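Local coordinates for IPT/TIG domain-containing protein BACOVA_02650 (Bacteroides ovatus, PDB 5E7H) that binds polysaccharide at the bacterial cell surface and probably captures xyloglucan before its transport into the periplasm for degradation, at residues A[59-64]-A[82-87]; A[160-165]-A[210-215]. All coordinates share one frame; numbering follows the deposited sequence.

Contact 1: residues A[59-64]-A[82-87]; sequences PQAPTQ and IFYPLE
Phe-83 meets Pro-62 through one ring corner, CE2 lying 4.2 Å from Pro-62 CG, approached obliquely. The same ring packs against its neighbour in sequence: Tyr-84 CD2 stands over one face, offset toward the rim. Phe-83 also touches Pro-13 and Ile-34.

Tyr-84 gives the largest share of its segment's contact. Pro-62 lies over one face of its ring, the two side chains crossing at about a right angle. Pro-62 CD sits 3.6 Å from the ring centroid and only 5° off the normal, a CH-pi contact aimed at the ring centre, while Pro-62 CG comes within 3.7 Å of Tyr-84 CG, nearer the root of the side chain. Farther out along the ring, toward the hydroxyl, Ala-61 CB lies 3.9 Å from Tyr-84 CE1. The hydroxyl is tied elsewhere, to Pro-13 O and to Asn-119 ND2, so the ring is held at its face and at its tip. An alanine in place of Tyr-84 would probably leave the Pro-62 ring without its aromatic partner and Pro-13 O and Asn-119 without the hydroxyl that joins them.

Beyond the inverse gamma turn centred on Pro-85, Leu-86 meets backbone. With CG anti to the carbonyl carbon (chi1 -68°), its side chain starts out toward 59-64, and CD1 ends 3.5 Å from Thr-63 O and 4.0 Å from Gln-64 N.

No hydrogen bond links the two segments directly. Polar bridging comes from Asn-35, whose ND2 donates to both Gln-64 O and Phe-83 O. The chemistry is thus apolar contact led by proline on tyrosine, joining the loop after strand 53-57 of the IPT/TIG domain to the chain running on into the xyloglucan-binding domain.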
# COMPACT_ATOMS: atom_id res chain seq x y z
N PRO A 59 7.27 -10.70 -11.34
CA PRO A 59 7.84 -10.42 -12.67
C PRO A 59 6.98 -9.56 -13.59
O PRO A 59 7.49 -8.98 -14.55
CB PRO A 59 8.03 -11.81 -13.26
CG PRO A 59 7.00 -12.65 -12.62
CD PRO A 59 6.82 -12.10 -11.23
N GLN A 60 5.68 -9.48 -13.30
CA GLN A 60 4.74 -8.74 -14.13
C GLN A 60 3.48 -8.52 -13.29
O GLN A 60 3.29 -9.22 -12.30
CB GLN A 60 4.40 -9.48 -15.41
CG GLN A 60 3.73 -10.83 -15.15
CD GLN A 60 3.59 -11.70 -16.38
OE1 GLN A 60 4.40 -12.59 -16.63
NE2 GLN A 60 2.53 -11.48 -17.15
N ALA A 61 2.66 -7.55 -13.68
CA ALA A 61 1.40 -7.28 -12.98
C ALA A 61 0.29 -8.22 -13.45
O ALA A 61 0.07 -8.36 -14.65
CB ALA A 61 0.97 -5.86 -13.19
N PRO A 62 -0.43 -8.84 -12.51
CA PRO A 62 -1.72 -9.44 -12.88
C PRO A 62 -2.65 -8.42 -13.52
O PRO A 62 -2.65 -7.27 -13.11
CB PRO A 62 -2.29 -9.91 -11.53
CG PRO A 62 -1.17 -9.84 -10.56
CD PRO A 62 -0.20 -8.84 -11.05
N THR A 63 -3.46 -8.86 -14.50
CA THR A 63 -4.41 -7.98 -15.16
C THR A 63 -5.76 -7.99 -14.44
O THR A 63 -6.59 -7.13 -14.70
CB THR A 63 -4.63 -8.40 -16.64
OG1 THR A 63 -5.31 -9.65 -16.70
CG2 THR A 63 -3.29 -8.53 -17.38
N GLN A 64 -5.96 -8.95 -13.53
CA GLN A 64 -7.21 -9.09 -12.78
C GLN A 64 -6.88 -9.44 -11.34
O GLN A 64 -5.79 -9.93 -11.05
CB GLN A 64 -8.11 -10.18 -13.36
CG GLN A 64 -8.50 -9.97 -14.81
CD GLN A 64 -9.32 -11.12 -15.34
OE1 GLN A 64 -9.39 -12.20 -14.74
NE2 GLN A 64 -9.95 -10.90 -16.49
N ILE A 82 -7.49 -10.94 -1.20
CA ILE A 82 -7.48 -10.75 -2.64
C ILE A 82 -6.19 -10.04 -3.03
O ILE A 82 -5.88 -8.95 -2.52
CB ILE A 82 -8.70 -9.96 -3.11
CG1 ILE A 82 -9.94 -10.82 -2.87
CG2 ILE A 82 -8.58 -9.59 -4.57
CD1 ILE A 82 -11.26 -10.17 -3.25
N PHE A 83 -5.42 -10.70 -3.90
CA PHE A 83 -4.17 -10.18 -4.46
C PHE A 83 -4.43 -9.33 -5.70
O PHE A 83 -5.23 -9.72 -6.56
CB PHE A 83 -3.23 -11.36 -4.80
CG PHE A 83 -1.81 -10.94 -5.07
CD1 PHE A 83 -1.02 -10.42 -4.06
CD2 PHE A 83 -1.27 -11.08 -6.34
CE1 PHE A 83 0.29 -10.02 -4.31
CE2 PHE A 83 0.04 -10.69 -6.60
CZ PHE A 83 0.81 -10.17 -5.59
N TYR A 84 -3.79 -8.16 -5.77
CA TYR A 84 -3.98 -7.17 -6.84
C TYR A 84 -5.47 -6.80 -6.96
O TYR A 84 -6.12 -7.00 -7.99
CB TYR A 84 -3.37 -7.63 -8.18
CG TYR A 84 -2.04 -6.94 -8.44
CD1 TYR A 84 -1.92 -5.97 -9.43
CD2 TYR A 84 -0.91 -7.21 -7.66
CE1 TYR A 84 -0.71 -5.32 -9.66
CE2 TYR A 84 0.29 -6.58 -7.90
CZ TYR A 84 0.38 -5.63 -8.88
OH TYR A 84 1.58 -4.96 -9.10
N PRO A 85 -6.01 -6.24 -5.86
CA PRO A 85 -7.41 -5.80 -5.85
C PRO A 85 -7.57 -4.50 -6.63
O PRO A 85 -7.77 -3.42 -6.07
CB PRO A 85 -7.70 -5.61 -4.36
CG PRO A 85 -6.42 -5.17 -3.80
CD PRO A 85 -5.37 -6.01 -4.55
N LEU A 86 -7.45 -4.62 -7.95
CA LEU A 86 -7.45 -3.45 -8.83
C LEU A 86 -8.71 -2.60 -8.67
O LEU A 86 -8.65 -1.37 -8.77
CB LEU A 86 -7.28 -3.91 -10.28
CG LEU A 86 -5.89 -4.50 -10.53
CD1 LEU A 86 -5.96 -5.39 -11.77
CD2 LEU A 86 -4.83 -3.41 -10.67
N GLU A 87 -9.83 -3.26 -8.34
CA GLU A 87 -11.12 -2.61 -8.27
C GLU A 87 -11.29 -1.78 -7.00
O GLU A 87 -12.24 -1.02 -6.87
CB GLU A 87 -12.23 -3.68 -8.34
CG GLU A 87 -12.06 -4.74 -9.48
CD GLU A 87 -11.25 -5.98 -9.07
OE1 GLU A 87 -10.50 -5.94 -8.08
OE2 GLU A 87 -11.37 -7.02 -9.77

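Contact 2: residues A[160-165]-A[210-215]; sequences LKLQFE and CSVSLS
Five backbone hydrogen bonds join Leu-160 to Phe-164 with Cys-210 to Leu-214 in an antiparallel ladder, the strand axes running 156° apart. Leu-162 with Val-212 and Phe-164 with Cys-210 are hydrogen-bonded pairs; Gln-163 with Ser-211 is a non-hydrogen-bonded pair, flanked by CA-H...O contacts from Ser-211 CA to Leu-162 O and from Gln-163 CA to Cys-210 O. At the end of the ladder Leu-214 N, already in a 3-10 turn, donates to Leu-160 O over 3.0 Å, tilted 34° from the carbonyl plane. Water 1 also donates to Leu-160 O and accepts from Ser-215 N.

Apolar contacts gather on the face of Leu-162, Phe-164, Cys-210 and Val-212. Cys-210 CB lies over the Phe-164 ring toward its rim, 3.5 Å from Phe-164 CZ, a CH-pi contact; Cys-210 SG is farther and oblique, 4.6 Å from the ring centroid. Phe-164 CG sits between the backbone N and the carbonyl carbon (chi1 51°), which starts the side chain back toward the neighbouring strand. Leu-162 CB meets Val-212 CG2 at 4.0 Å, and Leu-160 and Leu-214 lie side by side, pointing the same way. Ile-179, Met-181 and Tyr-192 continue this core.

Polar groups collect on the opposite face around water 2, which accepts from Lys-161 NZ at 2.9 Å and from Gln-163 NE2 at 3.0 Å and is hydrogen-bonded to Ser-211 OG. The extended lysine chain passes Ser-211 OG with CD 3.4 Å away. Gln-163 OE1 is bound instead to Thr-11 and Arg-256.

The two faces divide the chemistry of this xyloglucan-binding domain sheet: one packs apolar side chains against strands 176-181 and 189-192, while the other uses water to link amide, ammonium and hydroxyl groups across the strands.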
# COMPACT_ATOMS: atom_id res chain seq x y z
N LEU A 160 -13.32 -1.60 7.43
CA LEU A 160 -12.52 -1.24 6.25
C LEU A 160 -11.16 -0.68 6.64
O LEU A 160 -11.00 -0.09 7.71
CB LEU A 160 -13.28 -0.20 5.39
CG LEU A 160 -14.63 -0.68 4.85
CD1 LEU A 160 -15.35 0.47 4.17
CD2 LEU A 160 -14.46 -1.84 3.88
N LYS A 161 -10.19 -0.82 5.74
CA LYS A 161 -8.88 -0.21 5.94
C LYS A 161 -8.42 0.50 4.68
O LYS A 161 -8.81 0.15 3.56
CB LYS A 161 -7.85 -1.25 6.39
CG LYS A 161 -7.70 -2.45 5.52
CD LYS A 161 -6.82 -3.51 6.21
CE LYS A 161 -6.66 -4.69 5.31
NZ LYS A 161 -5.79 -5.74 5.94
N LEU A 162 -7.60 1.52 4.89
CA LEU A 162 -6.90 2.21 3.81
C LEU A 162 -5.52 1.60 3.70
O LEU A 162 -4.78 1.58 4.69
CB LEU A 162 -6.79 3.70 4.10
CG LEU A 162 -5.99 4.52 3.10
CD1 LEU A 162 -6.74 4.62 1.77
CD2 LEU A 162 -5.71 5.90 3.65
N GLN A 163 -5.18 1.13 2.51
CA GLN A 163 -3.85 0.59 2.22
C GLN A 163 -3.22 1.44 1.15
O GLN A 163 -3.91 2.03 0.30
CB GLN A 163 -3.91 -0.86 1.72
CG GLN A 163 -4.34 -1.88 2.70
CD GLN A 163 -4.28 -3.27 2.08
OE1 GLN A 163 -4.44 -3.44 0.86
NE2 GLN A 163 -4.05 -4.26 2.91
N PHE A 164 -1.89 1.45 1.12
CA PHE A 164 -1.17 2.11 0.03
C PHE A 164 0.23 1.58 0.04
O PHE A 164 0.67 1.04 1.05
CB PHE A 164 -1.18 3.65 0.15
CG PHE A 164 -0.75 4.18 1.49
CD1 PHE A 164 -1.67 4.35 2.53
CD2 PHE A 164 0.57 4.56 1.72
CE1 PHE A 164 -1.27 4.86 3.77
CE2 PHE A 164 0.96 5.07 2.95
CZ PHE A 164 0.06 5.21 3.97
N GLU A 165 0.93 1.76 -1.06
CA GLU A 165 2.34 1.40 -1.12
C GLU A 165 3.14 2.64 -0.82
O GLU A 165 2.76 3.75 -1.23
CB GLU A 165 2.69 0.85 -2.49
CG GLU A 165 3.34 -0.52 -2.45
CD GLU A 165 2.45 -1.62 -1.88
OE1 GLU A 165 2.99 -2.69 -1.55
OE2 GLU A 165 1.23 -1.43 -1.78
N CYS A 210 1.58 -0.09 3.51
CA CYS A 210 1.11 0.55 4.73
C CYS A 210 -0.40 0.38 4.82
O CYS A 210 -1.08 0.41 3.79
CB CYS A 210 1.45 2.04 4.74
SG CYS A 210 3.21 2.40 4.62
N SER A 211 -0.91 0.25 6.03
CA SER A 211 -2.32 0.01 6.27
C SER A 211 -2.75 0.76 7.52
O SER A 211 -2.06 0.69 8.54
CB SER A 211 -2.59 -1.50 6.45
OG SER A 211 -3.97 -1.76 6.48
N VAL A 212 -3.86 1.48 7.44
CA VAL A 212 -4.49 2.05 8.64
C VAL A 212 -5.99 1.75 8.65
O VAL A 212 -6.60 1.61 7.59
CB VAL A 212 -4.27 3.58 8.76
CG1 VAL A 212 -2.78 3.89 8.87
CG2 VAL A 212 -4.88 4.32 7.58
N SER A 213 -6.59 1.64 9.84
CA SER A 213 -8.05 1.54 9.89
C SER A 213 -8.66 2.74 9.18
O SER A 213 -8.22 3.88 9.35
CB SER A 213 -8.55 1.48 11.33
OG SER A 213 -8.17 0.27 11.94
N LEU A 214 -9.69 2.50 8.37
CA LEU A 214 -10.33 3.62 7.69
C LEU A 214 -10.96 4.56 8.71
O LEU A 214 -11.07 5.76 8.44
CB LEU A 214 -11.37 3.12 6.67
CG LEU A 214 -11.96 4.20 5.75
CD1 LEU A 214 -10.88 4.89 4.91
CD2 LEU A 214 -13.02 3.58 4.81
N SER A 215 -11.35 4.06 9.88
CA SER A 215 -11.89 4.92 10.93
C SER A 215 -10.88 5.96 11.44
O SER A 215 -11.28 6.91 12.12
CB SER A 215 -12.39 4.06 12.11
OG SER A 215 -11.33 3.34 12.71
O HOH W 1 -11.78 1.16 10.35
O HOH W 2 -3.15 -4.53 5.79

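How the contacts relate
Contact 1 closes before contact 2 opens along the chain; their centres are about 18 Å apart, and their nearest atoms, about 5 Å apart, do not touch. Loop residue Thr-11 relates them: its backbone is hydrogen-bonded to that of Tyr-84 in contact 1, while its hydroxyl binds Gln-163 OE1 in contact 2. Ser-10, beside it, meets Glu-165, so the loop from the IPT/TIG domain spans to the xyloglucan-binding domain. A sodium ion held by Asn-92, Asn-119, Thr-121 and Asp-253 lies about 10 Å from the side chain of Tyr-84 and about 11 Å from that of Phe-164; Asn-119 also bonds the Tyr-84 hydroxyl.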